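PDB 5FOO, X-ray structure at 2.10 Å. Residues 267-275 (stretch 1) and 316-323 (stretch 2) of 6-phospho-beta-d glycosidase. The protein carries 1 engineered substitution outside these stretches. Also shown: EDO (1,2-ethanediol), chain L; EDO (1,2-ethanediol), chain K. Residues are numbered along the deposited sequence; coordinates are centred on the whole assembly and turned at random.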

ATOM      1  N   ALA A 267      25.728   2.271  -7.582  1.00 30.66           N
ATOM      2  CA  ALA A 267      27.122   1.735  -7.486  1.00 34.16           C
ATOM      3  C   ALA A 267      27.151   0.363  -6.765  1.00 32.51           C
ATOM      4  O   ALA A 267      27.828  -0.539  -7.222  1.00 37.31           O
ATOM      5  CB  ALA A 267      28.045   2.732  -6.766  1.00 37.02           C
ATOM      6  N   VAL A 268      26.358   0.158  -5.709  1.00 28.91           N
ATOM      7  CA  VAL A 268      26.323  -1.158  -5.074  1.00 30.75           C
ATOM      8  C   VAL A 268      25.804  -2.239  -6.028  1.00 33.48           C
ATOM      9  O   VAL A 268      26.392  -3.337  -6.157  1.00 31.40           O
ATOM     10  CB  VAL A 268      25.566  -1.133  -3.738  1.00 32.92           C
ATOM     11  CG1 VAL A 268      25.381  -2.538  -3.146  1.00 34.08           C
ATOM     12  CG2 VAL A 268      26.269  -0.189  -2.740  1.00 33.68           C
ATOM     13  N   LEU A 269      24.707  -1.938  -6.695  1.00 29.56           N
ATOM     14  CA  LEU A 269      24.056  -2.935  -7.556  1.00 32.56           C
ATOM     15  C   LEU A 269      24.988  -3.340  -8.698  1.00 33.77           C
ATOM     16  O   LEU A 269      25.067  -4.516  -9.017  1.00 33.73           O
ATOM     17  CB  LEU A 269      22.728  -2.403  -8.137  1.00 29.47           C
ATOM     18  CG  LEU A 269      21.643  -2.177  -7.084  1.00 28.31           C
ATOM     19  CD1 LEU A 269      20.478  -1.513  -7.803  1.00 30.21           C
ATOM     20  CD2 LEU A 269      21.203  -3.474  -6.406  1.00 27.33           C
ATOM     21  N   LYS A 270      25.696  -2.354  -9.246  1.00 34.26           N
ATOM     22  CA  LYS A 270      26.663  -2.542 -10.342  1.00 39.34           C
ATOM     23  C   LYS A 270      27.878  -3.354  -9.893  1.00 35.12           C
ATOM     24  O   LYS A 270      28.277  -4.276 -10.567  1.00 35.48           O
ATOM     25  CB  LYS A 270      27.107  -1.185 -10.795  1.00 42.02           C
ATOM     26  CG  LYS A 270      27.873  -1.032 -12.086  1.00 43.49           C
ATOM     27  CD  LYS A 270      28.357   0.441 -12.033  1.00 54.09           C
ATOM     28  CE  LYS A 270      28.685   1.081 -13.361  1.00 60.46           C
ATOM     29  NZ  LYS A 270      29.644   0.196 -14.070  1.00 59.04           N
ATOM     30  N   LYS A 271      28.414  -3.029  -8.728  1.00 37.90           N
ATOM     31  CA  LYS A 271      29.491  -3.781  -8.153  1.00 40.39           C
ATOM     32  C   LYS A 271      29.078  -5.215  -7.911  1.00 39.00           C
ATOM     33  O   LYS A 271      29.882  -6.115  -8.092  1.00 41.63           O
ATOM     34  CB  LYS A 271      29.964  -3.137  -6.861  1.00 43.88           C
ATOM     35  CG  LYS A 271      31.012  -3.922  -6.081  1.00 47.74           C
ATOM     36  CD  LYS A 271      31.300  -3.317  -4.695  1.00 52.19           C
ATOM     37  CE  LYS A 271      30.120  -3.200  -3.720  1.00 50.79           C
ATOM     38  NZ  LYS A 271      29.506  -4.454  -3.192  1.00 49.83           N
ATOM     39  N   ASP A 272      27.833  -5.443  -7.525  1.00 32.66           N
ATOM     40  CA  ASP A 272      27.410  -6.778  -7.221  1.00 32.46           C
ATOM     41  C   ASP A 272      26.926  -7.481  -8.466  1.00 31.28           C
ATOM     42  O   ASP A 272      26.380  -8.563  -8.334  1.00 31.80           O
ATOM     43  CB  ASP A 272      26.295  -6.839  -6.153  1.00 32.88           C
ATOM     44  CG  ASP A 272      26.737  -6.331  -4.808  1.00 32.71           C
ATOM     45  OD1 ASP A 272      27.935  -6.216  -4.620  1.00 33.10           O
ATOM     46  OD2 ASP A 272      25.895  -6.088  -3.911  1.00 31.90           O
ATOM     47  N   GLY A 273      27.025  -6.874  -9.634  1.00 29.68           N
ATOM     48  CA  GLY A 273      26.564  -7.541 -10.852  1.00 33.66           C
ATOM     49  C   GLY A 273      25.070  -7.686 -11.087  1.00 34.92           C
ATOM     50  O   GLY A 273      24.685  -8.537 -11.860  1.00 33.64           O
ATOM     51  N   VAL A 274      24.219  -6.901 -10.413  1.00 32.15           N
ATOM     52  CA  VAL A 274      22.785  -7.090 -10.517  1.00 30.10           C
ATOM     53  C   VAL A 274      22.007  -5.852 -10.949  1.00 32.04           C
ATOM     54  O   VAL A 274      20.776  -5.865 -10.917  1.00 31.52           O
ATOM     55  CB  VAL A 274      22.185  -7.651  -9.185  1.00 33.45           C
ATOM     56  CG1 VAL A 274      22.715  -9.073  -8.921  1.00 32.61           C
ATOM     57  CG2 VAL A 274      22.449  -6.725  -8.002  1.00 29.17           C
ATOM     58  N   LEU A 275      22.704  -4.815 -11.380  1.00 30.01           N
ATOM     59  CA  LEU A 275      22.067  -3.604 -11.850  1.00 32.81           C
ATOM     60  C   LEU A 275      21.053  -3.873 -12.994  1.00 33.81           C
ATOM     61  O   LEU A 275      21.295  -4.684 -13.891  1.00 29.67           O
ATOM     62  CB  LEU A 275      23.102  -2.567 -12.283  1.00 32.63           C
ATOM     63  CG  LEU A 275      22.576  -1.161 -12.666  1.00 34.60           C
ATOM     64  CD1 LEU A 275      22.041  -0.398 -11.449  1.00 31.05           C
ATOM     65  CD2 LEU A 275      23.669  -0.369 -13.355  1.00 30.98           C
ATOM     66  N   SER A 316      21.618 -16.199  -4.380  1.00 43.85           N
ATOM     67  CA  SER A 316      21.072 -15.119  -5.183  1.00 37.72           C
ATOM     68  C   SER A 316      21.451 -13.795  -4.466  1.00 33.11           C
ATOM     69  O   SER A 316      21.624 -13.788  -3.264  1.00 36.14           O
ATOM     70  CB  SER A 316      19.575 -15.338  -5.211  1.00 39.19           C
ATOM     71  OG  SER A 316      18.908 -14.307  -5.862  1.00 49.47           O
ATOM     72  N   TRP A 317      21.569 -12.688  -5.176  1.00 29.86           N
ATOM     73  CA  TRP A 317      21.663 -11.372  -4.557  1.00 30.73           C
ATOM     74  C   TRP A 317      20.442 -11.092  -3.648  1.00 33.10           C
ATOM     75  O   TRP A 317      19.333 -11.534  -3.915  1.00 33.37           O
ATOM     76  CB  TRP A 317      21.857 -10.258  -5.601  1.00 32.56           C
ATOM     77  CG  TRP A 317      22.229  -8.919  -4.971  1.00 32.96           C
ATOM     78  CD1 TRP A 317      23.468  -8.490  -4.651  1.00 32.18           C
ATOM     79  CD2 TRP A 317      21.328  -7.872  -4.563  1.00 31.05           C
ATOM     80  NE1 TRP A 317      23.397  -7.219  -4.102  1.00 31.94           N
ATOM     81  CE2 TRP A 317      22.094  -6.843  -4.014  1.00 30.05           C
ATOM     82  CE3 TRP A 317      19.949  -7.709  -4.612  1.00 32.77           C
ATOM     83  CZ2 TRP A 317      21.525  -5.664  -3.517  1.00 29.66           C
ATOM     84  CZ3 TRP A 317      19.389  -6.492  -4.110  1.00 29.77           C
ATOM     85  CH2 TRP A 317      20.172  -5.521  -3.583  1.00 26.75           C
ATOM     86  N   SER A 318      20.719 -10.436  -2.522  1.00 32.53           N
ATOM     87  CA  SER A 318      19.700  -9.953  -1.618  1.00 35.96           C
ATOM     88  C   SER A 318      20.209  -8.672  -0.932  1.00 35.37           C
ATOM     89  O   SER A 318      21.385  -8.564  -0.648  1.00 29.88           O
ATOM     90  CB  SER A 318      19.357 -10.998  -0.542  1.00 35.59           C
ATOM     91  OG  SER A 318      18.715 -10.349   0.522  1.00 36.56           O
ATOM     92  N   PRO A 319      19.313  -7.705  -0.638  1.00 33.73           N
ATOM     93  CA  PRO A 319      19.711  -6.521   0.146  1.00 31.61           C
ATOM     94  C   PRO A 319      20.196  -6.891   1.534  1.00 31.87           C
ATOM     95  O   PRO A 319      21.049  -6.187   2.110  1.00 30.64           O
ATOM     96  CB  PRO A 319      18.403  -5.660   0.191  1.00 33.57           C
ATOM     97  CG  PRO A 319      17.288  -6.628  -0.103  1.00 32.07           C
ATOM     98  CD  PRO A 319      17.901  -7.666  -1.046  1.00 31.76           C
ATOM     99  N   GLU A 320      19.705  -8.025   2.035  1.00 32.11           N
ATOM    100  CA  GLU A 320      20.112  -8.599   3.322  1.00 32.22           C
ATOM    101  C   GLU A 320      21.517  -9.190   3.406  1.00 31.12           C
ATOM    102  O   GLU A 320      21.951  -9.636   4.492  1.00 33.23           O
ATOM    103  CB  GLU A 320      19.062  -9.607   3.847  1.00 34.48           C
ATOM    104  CG  GLU A 320      17.684  -8.964   4.032  1.00 41.49           C
ATOM    105  CD  GLU A 320      16.765  -9.672   5.028  1.00 42.75           C
ATOM    106  OE1 GLU A 320      16.989 -10.844   5.368  1.00 42.32           O
ATOM    107  OE2 GLU A 320      15.767  -9.051   5.452  1.00 49.57           O
ATOM    108  N   TRP A 321      22.256  -9.127   2.319  1.00 32.02           N
ATOM    109  CA  TRP A 321      23.700  -9.271   2.380  1.00 34.10           C
ATOM    110  C   TRP A 321      24.296  -8.206   3.270  1.00 38.55           C
ATOM    111  O   TRP A 321      25.352  -8.433   3.771  1.00 37.55           O
ATOM    112  CB  TRP A 321      24.382  -9.042   1.018  1.00 34.74           C
ATOM    113  CG  TRP A 321      24.240 -10.146  -0.084  1.00 36.32           C
ATOM    114  CD1 TRP A 321      23.409 -11.214  -0.079  1.00 32.03           C
ATOM    115  CD2 TRP A 321      24.968 -10.201  -1.330  1.00 33.50           C
ATOM    116  NE1 TRP A 321      23.584 -11.949  -1.244  1.00 35.17           N
ATOM    117  CE2 TRP A 321      24.544 -11.346  -2.014  1.00 35.74           C
ATOM    118  CE3 TRP A 321      25.961  -9.403  -1.903  1.00 37.42           C
ATOM    119  CZ2 TRP A 321      25.066 -11.713  -3.278  1.00 37.00           C
ATOM    120  CZ3 TRP A 321      26.463  -9.745  -3.159  1.00 38.94           C
ATOM    121  CH2 TRP A 321      26.002 -10.881  -3.837  1.00 36.47           C
ATOM    122  N   TYR A 322      23.689  -7.011   3.374  1.00 33.87           N
ATOM    123  CA  TYR A 322      24.305  -5.896   4.068  1.00 29.79           C
ATOM    124  C   TYR A 322      23.687  -5.581   5.436  1.00 29.84           C
ATOM    125  O   TYR A 322      24.133  -4.632   6.084  1.00 31.05           O
ATOM    126  CB  TYR A 322      24.296  -4.643   3.177  1.00 34.60           C
ATOM    127  CG  TYR A 322      25.045  -4.861   1.903  1.00 34.73           C
ATOM    128  CD1 TYR A 322      26.412  -4.937   1.903  1.00 33.12           C
ATOM    129  CD2 TYR A 322      24.368  -5.132   0.707  1.00 35.73           C
ATOM    130  CE1 TYR A 322      27.118  -5.227   0.735  1.00 35.68           C
ATOM    131  CE2 TYR A 322      25.052  -5.388  -0.477  1.00 33.62           C
ATOM    132  CZ  TYR A 322      26.436  -5.455  -0.463  1.00 36.71           C
ATOM    133  OH  TYR A 322      27.156  -5.701  -1.633  1.00 33.38           O
ATOM    134  N   TYR A 323      22.665  -6.325   5.866  1.00 28.57           N
ATOM    135  CA  TYR A 323      22.059  -6.076   7.169  1.00 29.65           C
ATOM    136  C   TYR A 323      21.200  -7.267   7.547  1.00 29.46           C
ATOM    137  O   TYR A 323      20.757  -7.949   6.685  1.00 28.48           O
ATOM    138  CB  TYR A 323      21.180  -4.776   7.144  1.00 28.63           C
ATOM    139  CG  TYR A 323      20.014  -4.798   6.157  1.00 28.46           C
ATOM    140  CD1 TYR A 323      18.784  -5.340   6.516  1.00 29.96           C
ATOM    141  CD2 TYR A 323      20.171  -4.338   4.847  1.00 32.50           C
ATOM    142  CE1 TYR A 323      17.702  -5.435   5.595  1.00 31.42           C
ATOM    143  CE2 TYR A 323      19.109  -4.414   3.907  1.00 34.34           C
ATOM    144  CZ  TYR A 323      17.876  -4.944   4.299  1.00 35.44           C
ATOM    145  OH  TYR A 323      16.857  -4.993   3.414  1.00 37.62           O
TER
HETATM  146  C1  EDO L1469      19.186 -11.497   7.625  1.00 46.35           C
HETATM  147  O1  EDO L1469      19.083 -12.773   8.332  1.00 54.89           O
HETATM  148  C2  EDO L1469      20.334 -11.499   6.599  1.00 49.82           C
HETATM  149  O2  EDO L1469      21.190 -10.312   6.489  1.00 36.20           O
HETATM  150  C1  EDO K1468      23.934 -12.190   5.357  0.80 47.30           C
HETATM  151  O1  EDO K1468      25.138 -11.504   4.905  0.80 40.66           O
HETATM  152  C2  EDO K1468      23.250 -12.904   4.188  0.80 50.65           C
HETATM  153  O2  EDO K1468      21.834 -12.893   4.437  0.80 60.92           O

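The second stretch meets the end of a helix and the turn that follows it, and all its contacts come from three aromatic residues. Ser316, at its start, points its CA-to-CB bond away from the first stretch and takes no part in the contact; its carbonyl O instead accepts a weak hydrogen bond from Trp321 NE1 at 3.4 Å.

Trp317 does the most. Trp317 CB lies 3.6 Å from Val274 CG1, and its indole lays one face beneath two aliphatic side chains. Val274 CG2 sits 3.7 Å from the centroid of the Trp317 five-membered ring, only 9° off the normal, while Leu269 CD2 is 4.0 Å from the centroid of the six-membered ring, 29° off. Both are CH-pi contacts, and a broad, flat indole can receive two such methyl groups side by side. The indole's one polar atom is also satisfied: Trp317 NE1 donates a hydrogen bond to Asp272 OD2 at 2.7 Å, with an angle of 154° at the hydrogen. The carboxylate lies at the ring edge, near the plane, where the N-H points. Tryptophan thus combines a greasy face with a donor on its rim.

Ser318, Pro319 and Glu320 do not touch the first stretch. They form the bend that carries the chain onward: Ser318 OG accepts a hydrogen bond from Glu320 N at 2.9 Å, and Trp321 N donates to Ser318 O at 3.1 Å. Proline suits the first position of the 3-10 segment, since its ring holds phi at -61° and no backbone N-H is required there.

The CA-to-CB bond of Trp321 points toward the first stretch, but the contact is modest, with Trp321 CZ3 3.8 Å from Asp272 OD2.

Tyr322 completes the polar cluster. Tyr322 OH donates a short hydrogen bond to Asp272 OD2 at 2.6 Å, so this single carboxylate oxygen accepts from both Tyr322 and Trp317. The same Tyr322 OH accepts a weak hydrogen bond from Lys271 NZ at 3.1 Å. Lys271 NZ also forms a salt bridge with Asp272 OD1 at 2.8 Å, so both carboxylate oxygens are engaged and the negative charge is partly balanced. Tyrosine suits this place because its hydroxyl can donate and accept at once, while its ring offers carbon to Val268, whose CG1 is 3.9 Å from Tyr322 CE2.

Asp272 follows the last helical residue, Lys271, and its CA-to-CB bond points toward the second stretch. Gly273 follows with a phi of 73°, a value that favours glycine, and the chain closes in a Schellman motif, with Val274 N bonded to Leu269 O at 2.9 Å.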